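Local coordinates for histidine-rich glycoprotein (PDB 4CCV) that acts as a plasma adapter that binds heparin, heme, metal ions and plasminogen and is implicated in coagulation and angiogenesis, seen here through its second cystatin domain, at residues A[14-19]-A[37-43]; A[52-58]-A[77-83]. One frame throughout, in Å; residues are numbered along the deposited sequence.

Interaction 1: residues A[14-19]-A[37-43]; sequences FRKSAD and VDRVERV
Val37, Val40 and Val43 of strand 37-43 form the apolar centre, all with chi1 near 180° and CA-to-CB turned toward helix 15-27. They share a side because the strand is irregular: Asp38 has phi/psi -91/-80, and Glu41 and Arg42 make a classic beta bulge opposite Asp57. Val43 CG1 lies over a face of the Phe14 ring (chi1 m), 3.9 Å from its centroid, a CH-pi contact. Residues 15-19 are helical (Ala18 N to Phe14 O 3.0 Å, Asp19 N to Arg15 O 2.9 Å), and Ala18 CB touches both Val37 CG2 (4.1 Å) and Val40 CG2 (4.2 Å). The axes approach to 9.0 Å at 123°, with CA atoms nearest at Arg15-Val40 (6.3 Å) and Asp19-Val37 (6.2 Å). Farther out, Arg15, extended with chi1 to chi3 all t, reaches across and holds Asp38 O with two hydrogen bonds, from NH2 (2.9 Å) and NH1 (3.1 Å). A water bridges Asp19 OD1 (3.3 Å, weak) and Val37 N (3.0 Å). The Asp38 carboxylate pairs with Arg61 of the glutathione pocket. A helix packed across an antiparallel sheet is characteristic of the cystatin fold; here Phe14 touches Val56, and Ala18 and Val37 touch Phe58, on adjoining strand 51-62.

Interaction 2: residues A[52-58]-A[77-83]; sequences TNYYVDF and CRADLSF
Strands 52-58 and 77-83 pair as a regular antiparallel ladder within the beta hairpin of strands 51-62 and 73-84, flanked in the cystatin sheet by strands 35-47 and 95-104. Their axes lie 4.6 Å apart at 162°, and the register runs from Thr52-Phe83 to Phe58-Cys77. Hydrogen-bonded pairs Thr52-Phe83, Tyr54-Leu81, Val56-Ala79 and Phe58-Cys77 each give two N-to-O bonds of 2.8 to 3.0 Å; the pairs between them are non-hydrogen-bonded.

Cys77 and Phe58 lose much surface to this contact and close one end of the ladder. With chi1 in p, the Phe58 ring reaches across under Cys77, whose CB sits over its face, 3.7 Å from the centroid, while Cys77 SG, 4.5 Å from that centroid, makes an oblique sulfur-aromatic contact. Cys77 is also disulfide-bonded to Cys100 on the next strand. Phe58 CE1 meets Ala79 CB at 4.1 Å, and this apolar face continues with Val56 CG2 on Leu81 CD1 (3.6 Å) and Tyr54 CD1 on Phe83 CD2 (3.6 Å). Helix 15-27 packs here, with Ala18 on Phe58, Ala21 on Ala79 and Ser17 on Leu81.

Arg78, the third heavily covered residue, belongs to the other, polar face. Its chain is t, t, m, which lays the guanidinium over Tyr55 CB and beside Asp57, whose OD2 also pairs with Arg42. On the same face Asn53 ND2 donates to Asp80 OD1 at 2.7 Å. The salt bridge is two-pronged: Arg78 NE to Asp57 OD1 at 2.7 Å and Arg78 NH2 to Asp57 OD2 at 2.9 Å.

How the interactions relate
Interaction 1 lays the helix on the sheet, whereas interaction 2 joins two strands within it. In interaction 1 Phe14, Ala18, Val37 and Val43 are buried, with Arg15 and Asp19 at the solvent edge; in interaction 2 the helix-facing Val56, Phe58, Cys77, Ala79, Leu81 and Phe83 are buried, while the side with Asp57 and Arg78 is more open. Interaction 1 buries 388 Å² without backbone-to-backbone hydrogen bonds across it; interaction 2 buries 774 Å² and is laced by them. The helix-facing side serves both: Phe14 CE1 packs 3.6 Å from Tyr54 CD2. Opposite, Arg42 NH2 and Asp57 OD2 form a 2.9 Å salt bridge, at the bulge where strand 35-47 pairs with strand 51-62.

Interaction 1: residues A[14-19]-A[37-43]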
loop_
_atom_site.group_PDB
_atom_site.type_symbol
_atom_site.label_atom_id
_atom_site.label_comp_id
_atom_site.label_asym_id
_atom_site.label_seq_id
_atom_site.Cartn_x
_atom_site.Cartn_y
_atom_site.Cartn_z
ATOM N N PHE A 14 -2.790 -9.964 4.427
ATOM C CA PHE A 14 -1.794 -8.999 3.972
ATOM C C PHE A 14 -2.032 -7.648 4.615
ATOM O O PHE A 14 -1.271 -6.725 4.387
ATOM C CB PHE A 14 -1.784 -8.949 2.453
ATOM C CG PHE A 14 -1.203 -10.192 1.860
ATOM C CD1 PHE A 14 0.165 -10.309 1.682
ATOM C CD2 PHE A 14 -2.005 -11.275 1.596
ATOM C CE1 PHE A 14 0.708 -11.480 1.156
ATOM C CE2 PHE A 14 -1.473 -12.467 1.125
ATOM C CZ PHE A 14 -0.112 -12.573 0.906
ATOM N N ARG A 15 -3.050 -7.547 5.464
ATOM C CA ARG A 15 -3.368 -6.265 6.053
ATOM C C ARG A 15 -2.268 -5.745 6.946
ATOM O O ARG A 15 -1.900 -4.585 6.873
ATOM C CB ARG A 15 -4.702 -6.257 6.836
ATOM C CG ARG A 15 -5.078 -4.801 7.081
ATOM C CD ARG A 15 -6.459 -4.609 7.713
ATOM N NE ARG A 15 -6.652 -3.164 7.841
ATOM C CZ ARG A 15 -7.358 -2.409 7.008
ATOM N NH1 ARG A 15 -8.031 -2.944 5.988
ATOM N NH2 ARG A 15 -7.416 -1.104 7.235
ATOM N N LYS A 16 -1.694 -6.622 7.749
ATOM C CA LYS A 16 -0.625 -6.225 8.636
ATOM C C LYS A 16 0.625 -5.789 7.846
ATOM O O LYS A 16 1.387 -4.884 8.273
ATOM C CB LYS A 16 -0.340 -7.408 9.561
ATOM C CG LYS A 16 0.940 -7.331 10.351
ATOM C CD LYS A 16 1.303 -8.686 11.014
ATOM C CE LYS A 16 1.655 -9.795 9.977
ATOM N NZ LYS A 16 2.784 -9.503 9.012
ATOM N N SER A 17 0.843 -6.465 6.722
ATOM C CA SER A 17 1.954 -6.142 5.854
ATOM C C SER A 17 1.764 -4.698 5.306
ATOM O O SER A 17 2.742 -3.927 5.151
ATOM C CB SER A 17 2.085 -7.188 4.740
ATOM O OG SER A 17 2.471 -8.507 5.219
ATOM N N ALA A 18 0.532 -4.378 4.933
ATOM C CA ALA A 18 0.216 -3.017 4.424
ATOM C C ALA A 18 0.413 -2.002 5.513
ATOM O O ALA A 18 0.994 -0.971 5.266
ATOM C CB ALA A 18 -1.237 -2.913 3.869
ATOM N N ASP A 19 -0.094 -2.283 6.724
ATOM C CA ASP A 19 0.120 -1.400 7.882
ATOM C C ASP A 19 1.600 -1.117 8.104
ATOM O O ASP A 19 1.999 0.017 8.300
ATOM C CB ASP A 19 -0.458 -2.001 9.191
ATOM C CG ASP A 19 -1.990 -2.072 9.209
ATOM O OD1 ASP A 19 -2.660 -1.368 8.429
ATOM O OD2 ASP A 19 -2.540 -2.820 10.049
ATOM N N VAL A 37 -4.088 2.886 6.539
ATOM C CA VAL A 37 -4.530 2.004 5.476
ATOM C C VAL A 37 -6.031 1.996 5.500
ATOM O O VAL A 37 -6.633 1.894 6.610
ATOM C CB VAL A 37 -4.005 0.534 5.745
ATOM C CG1 VAL A 37 -4.660 -0.448 4.781
ATOM C CG2 VAL A 37 -2.496 0.589 5.574
ATOM N N ASP A 38 -6.623 2.106 4.305
ATOM C CA ASP A 38 -8.068 2.034 4.146
ATOM C C ASP A 38 -8.369 0.524 3.898
ATOM O O ASP A 38 -8.777 -0.167 4.850
ATOM C CB ASP A 38 -8.557 2.964 3.030
ATOM C CG ASP A 38 -10.078 3.130 3.033
ATOM O OD1 ASP A 38 -10.766 2.321 3.718
ATOM O OD2 ASP A 38 -10.581 4.063 2.350
ATOM N N ARG A 39 -8.172 0.017 2.673
ATOM C CA ARG A 39 -8.491 -1.394 2.330
ATOM C C ARG A 39 -7.293 -1.962 1.579
ATOM O O ARG A 39 -6.657 -1.226 0.789
ATOM C CB ARG A 39 -9.660 -1.528 1.357
ATOM C CG ARG A 39 -10.997 -1.094 1.890
ATOM C CD ARG A 39 -12.149 -1.263 0.916
ATOM N NE ARG A 39 -13.312 -0.568 1.517
ATOM C CZ ARG A 39 -13.876 0.571 1.054
ATOM N NH1 ARG A 39 -13.485 1.132 -0.083
ATOM N NH2 ARG A 39 -14.905 1.130 1.694
ATOM N N VAL A 40 -7.008 -3.248 1.778
ATOM C CA VAL A 40 -6.133 -3.988 0.880
ATOM C C VAL A 40 -6.941 -4.280 -0.363
ATOM O O VAL A 40 -8.015 -4.869 -0.245
ATOM C CB VAL A 40 -5.613 -5.290 1.546
ATOM C CG1 VAL A 40 -4.712 -6.052 0.590
ATOM C CG2 VAL A 40 -4.789 -4.947 2.760
ATOM N N GLU A 41 -6.480 -3.828 -1.533
ATOM C CA GLU A 41 -7.265 -3.892 -2.767
ATOM C C GLU A 41 -6.981 -5.101 -3.661
ATOM O O GLU A 41 -7.890 -5.613 -4.310
ATOM C CB GLU A 41 -7.013 -2.603 -3.592
ATOM C CG GLU A 41 -7.174 -1.320 -2.773
ATOM C CD GLU A 41 -8.570 -0.744 -2.801
ATOM O OE1 GLU A 41 -9.289 -1.128 -3.728
ATOM O OE2 GLU A 41 -8.933 0.128 -1.957
ATOM N N ARG A 42 -5.748 -5.585 -3.641
ATOM C CA ARG A 42 -5.274 -6.623 -4.543
ATOM C C ARG A 42 -3.916 -7.126 -4.069
ATOM O O ARG A 42 -3.088 -6.357 -3.571
ATOM C CB ARG A 42 -5.183 -6.029 -5.978
ATOM C CG ARG A 42 -4.712 -7.048 -6.994
ATOM C CD ARG A 42 -4.785 -6.541 -8.412
ATOM N NE ARG A 42 -3.891 -5.414 -8.608
ATOM C CZ ARG A 42 -3.632 -4.852 -9.771
ATOM N NH1 ARG A 42 -4.206 -5.275 -10.888
ATOM N NH2 ARG A 42 -2.778 -3.841 -9.787
ATOM N N VAL A 43 -3.659 -8.417 -4.216
ATOM C CA VAL A 43 -2.353 -8.971 -3.906
ATOM C C VAL A 43 -1.959 -9.894 -5.051
ATOM O O VAL A 43 -2.702 -10.827 -5.432
ATOM C CB VAL A 43 -2.350 -9.791 -2.623
ATOM C CG1 VAL A 43 -0.998 -10.479 -2.368
ATOM C CG2 VAL A 43 -2.809 -8.959 -1.413
HETATM O O HOH W 1 -2.453 1.917 8.912
#

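Interaction 2: residues A[52-58]-A[77-83]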
loop_
_atom_site.group_PDB
_atom_site.type_symbol
_atom_site.label_atom_id
_atom_site.label_comp_id
_atom_site.label_asym_id
_atom_site.label_seq_id
_atom_site.Cartn_x
_atom_site.Cartn_y
_atom_site.Cartn_z
ATOM N N THR A 52 10.176 -15.086 -3.774
ATOM C CA THR A 52 8.780 -14.922 -3.972
ATOM C C THR A 52 8.454 -13.459 -3.606
ATOM O O THR A 52 8.716 -13.016 -2.494
ATOM C CB THR A 52 8.039 -15.981 -3.148
ATOM O OG1 THR A 52 8.356 -17.235 -3.745
ATOM C CG2 THR A 52 6.532 -15.812 -3.253
ATOM N N ASN A 53 7.958 -12.713 -4.581
ATOM C CA ASN A 53 7.502 -11.343 -4.354
ATOM C C ASN A 53 5.996 -11.264 -4.241
ATOM O O ASN A 53 5.272 -11.851 -5.053
ATOM C CB ASN A 53 8.041 -10.444 -5.476
ATOM C CG ASN A 53 9.532 -10.233 -5.379
ATOM O OD1 ASN A 53 10.365 -11.002 -5.893
ATOM N ND2 ASN A 53 9.891 -9.204 -4.721
ATOM N N TYR A 54 5.498 -10.540 -3.242
ATOM C CA TYR A 54 4.058 -10.214 -3.139
ATOM C C TYR A 54 3.922 -8.739 -3.301
ATOM O O TYR A 54 4.641 -7.995 -2.655
ATOM C CB TYR A 54 3.448 -10.597 -1.771
ATOM C CG TYR A 54 3.392 -12.073 -1.530
ATOM C CD1 TYR A 54 4.505 -12.735 -1.047
ATOM C CD2 TYR A 54 2.257 -12.815 -1.824
ATOM C CE1 TYR A 54 4.491 -14.106 -0.837
ATOM C CE2 TYR A 54 2.226 -14.192 -1.637
ATOM C CZ TYR A 54 3.350 -14.830 -1.113
ATOM O OH TYR A 54 3.398 -16.179 -0.920
ATOM N N TYR A 55 3.008 -8.328 -4.172
ATOM C CA TYR A 55 2.748 -6.924 -4.460
ATOM C C TYR A 55 1.397 -6.636 -3.855
ATOM O O TYR A 55 0.361 -7.195 -4.273
ATOM C CB TYR A 55 2.808 -6.615 -5.969
ATOM C CG TYR A 55 4.208 -6.903 -6.522
ATOM C CD1 TYR A 55 5.216 -5.942 -6.478
ATOM C CD2 TYR A 55 4.523 -8.128 -7.080
ATOM C CE1 TYR A 55 6.494 -6.216 -6.990
ATOM C CE2 TYR A 55 5.805 -8.411 -7.568
ATOM C CZ TYR A 55 6.776 -7.440 -7.546
ATOM O OH TYR A 55 8.077 -7.727 -7.998
ATOM N N VAL A 56 1.437 -5.897 -2.752
ATOM C CA VAL A 56 0.250 -5.652 -1.960
ATOM C C VAL A 56 -0.201 -4.263 -2.331
ATOM O O VAL A 56 0.509 -3.325 -2.000
ATOM C CB VAL A 56 0.552 -5.691 -0.468
ATOM C CG1 VAL A 56 -0.713 -5.410 0.343
ATOM C CG2 VAL A 56 1.088 -7.061 -0.090
ATOM N N ASP A 57 -1.371 -4.142 -2.982
ATOM C CA ASP A 57 -1.922 -2.862 -3.476
ATOM C C ASP A 57 -2.993 -2.472 -2.482
ATOM O O ASP A 57 -3.883 -3.265 -2.215
ATOM C CB ASP A 57 -2.584 -2.976 -4.861
ATOM C CG ASP A 57 -1.599 -3.345 -5.978
ATOM O OD1 ASP A 57 -0.434 -3.045 -5.765
ATOM O OD2 ASP A 57 -1.953 -3.948 -7.018
ATOM N N PHE A 58 -2.858 -1.287 -1.918
ATOM C CA PHE A 58 -3.720 -0.846 -0.823
ATOM C C PHE A 58 -4.092 0.619 -0.916
ATOM O O PHE A 58 -3.347 1.413 -1.518
ATOM C CB PHE A 58 -3.172 -1.256 0.576
ATOM C CG PHE A 58 -1.875 -0.659 0.965
ATOM C CD1 PHE A 58 -0.680 -1.255 0.588
ATOM C CD2 PHE A 58 -1.821 0.462 1.760
ATOM C CE1 PHE A 58 0.525 -0.742 1.017
ATOM C CE2 PHE A 58 -0.618 1.006 2.161
ATOM C CZ PHE A 58 0.566 0.365 1.819
ATOM N N CYS A 77 -1.132 2.817 -2.602
ATOM C CA CYS A 77 0.224 2.381 -2.401
ATOM C C CYS A 77 0.385 0.975 -2.943
ATOM O O CYS A 77 -0.567 0.186 -3.000
ATOM C CB CYS A 77 0.649 2.391 -0.931
ATOM S SG CYS A 77 0.440 3.964 -0.069
ATOM N N ARG A 78 1.617 0.677 -3.352
ATOM C CA ARG A 78 2.022 -0.687 -3.629
ATOM C C ARG A 78 3.247 -0.966 -2.776
ATOM O O ARG A 78 4.206 -0.214 -2.828
ATOM C CB ARG A 78 2.377 -0.901 -5.117
ATOM C CG ARG A 78 3.024 -2.259 -5.368
ATOM C CD ARG A 78 3.127 -2.675 -6.828
ATOM N NE ARG A 78 1.817 -3.132 -7.278
ATOM C CZ ARG A 78 1.572 -3.659 -8.473
ATOM N NH1 ARG A 78 2.528 -3.748 -9.391
ATOM N NH2 ARG A 78 0.341 -4.046 -8.790
ATOM N N ALA A 79 3.198 -2.066 -2.032
ATOM C CA ALA A 79 4.323 -2.598 -1.307
ATOM C C ALA A 79 4.781 -3.878 -1.965
ATOM O O ALA A 79 4.037 -4.854 -2.101
ATOM C CB ALA A 79 3.975 -2.854 0.159
ATOM N N ASP A 80 6.051 -3.911 -2.276
ATOM C CA ASP A 80 6.650 -5.087 -2.860
ATOM C C ASP A 80 7.345 -5.813 -1.725
ATOM O O ASP A 80 8.398 -5.350 -1.275
ATOM C CB ASP A 80 7.654 -4.713 -3.940
ATOM C CG ASP A 80 8.567 -5.902 -4.349
ATOM O OD1 ASP A 80 8.335 -7.094 -3.955
ATOM O OD2 ASP A 80 9.559 -5.628 -5.042
ATOM N N LEU A 81 6.827 -6.959 -1.304
ATOM C CA LEU A 81 7.488 -7.744 -0.231
ATOM C C LEU A 81 8.239 -8.927 -0.857
ATOM O O LEU A 81 7.665 -9.744 -1.587
ATOM C CB LEU A 81 6.470 -8.293 0.759
ATOM C CG LEU A 81 5.359 -7.297 1.166
ATOM C CD1 LEU A 81 4.096 -7.987 1.712
ATOM C CD2 LEU A 81 5.884 -6.357 2.183
ATOM N N SER A 82 9.533 -8.962 -0.615
ATOM C CA SER A 82 10.366 -9.975 -1.182
ATOM C C SER A 82 10.764 -10.994 -0.118
ATOM O O SER A 82 11.335 -10.651 0.922
ATOM C CB SER A 82 11.608 -9.314 -1.776
ATOM O OG SER A 82 12.372 -10.280 -2.416
ATOM N N PHE A 83 10.444 -12.245 -0.386
ATOM C CA PHE A 83 10.632 -13.323 0.567
ATOM C C PHE A 83 11.594 -14.388 0.056
ATOM O O PHE A 83 11.582 -14.815 -1.108
ATOM C CB PHE A 83 9.316 -14.050 0.934
ATOM C CG PHE A 83 8.383 -13.224 1.750
ATOM C CD1 PHE A 83 8.456 -13.237 3.145
ATOM C CD2 PHE A 83 7.411 -12.408 1.122
ATOM C CE1 PHE A 83 7.596 -12.457 3.897
ATOM C CE2 PHE A 83 6.568 -11.629 1.878
ATOM C CZ PHE A 83 6.641 -11.666 3.261
#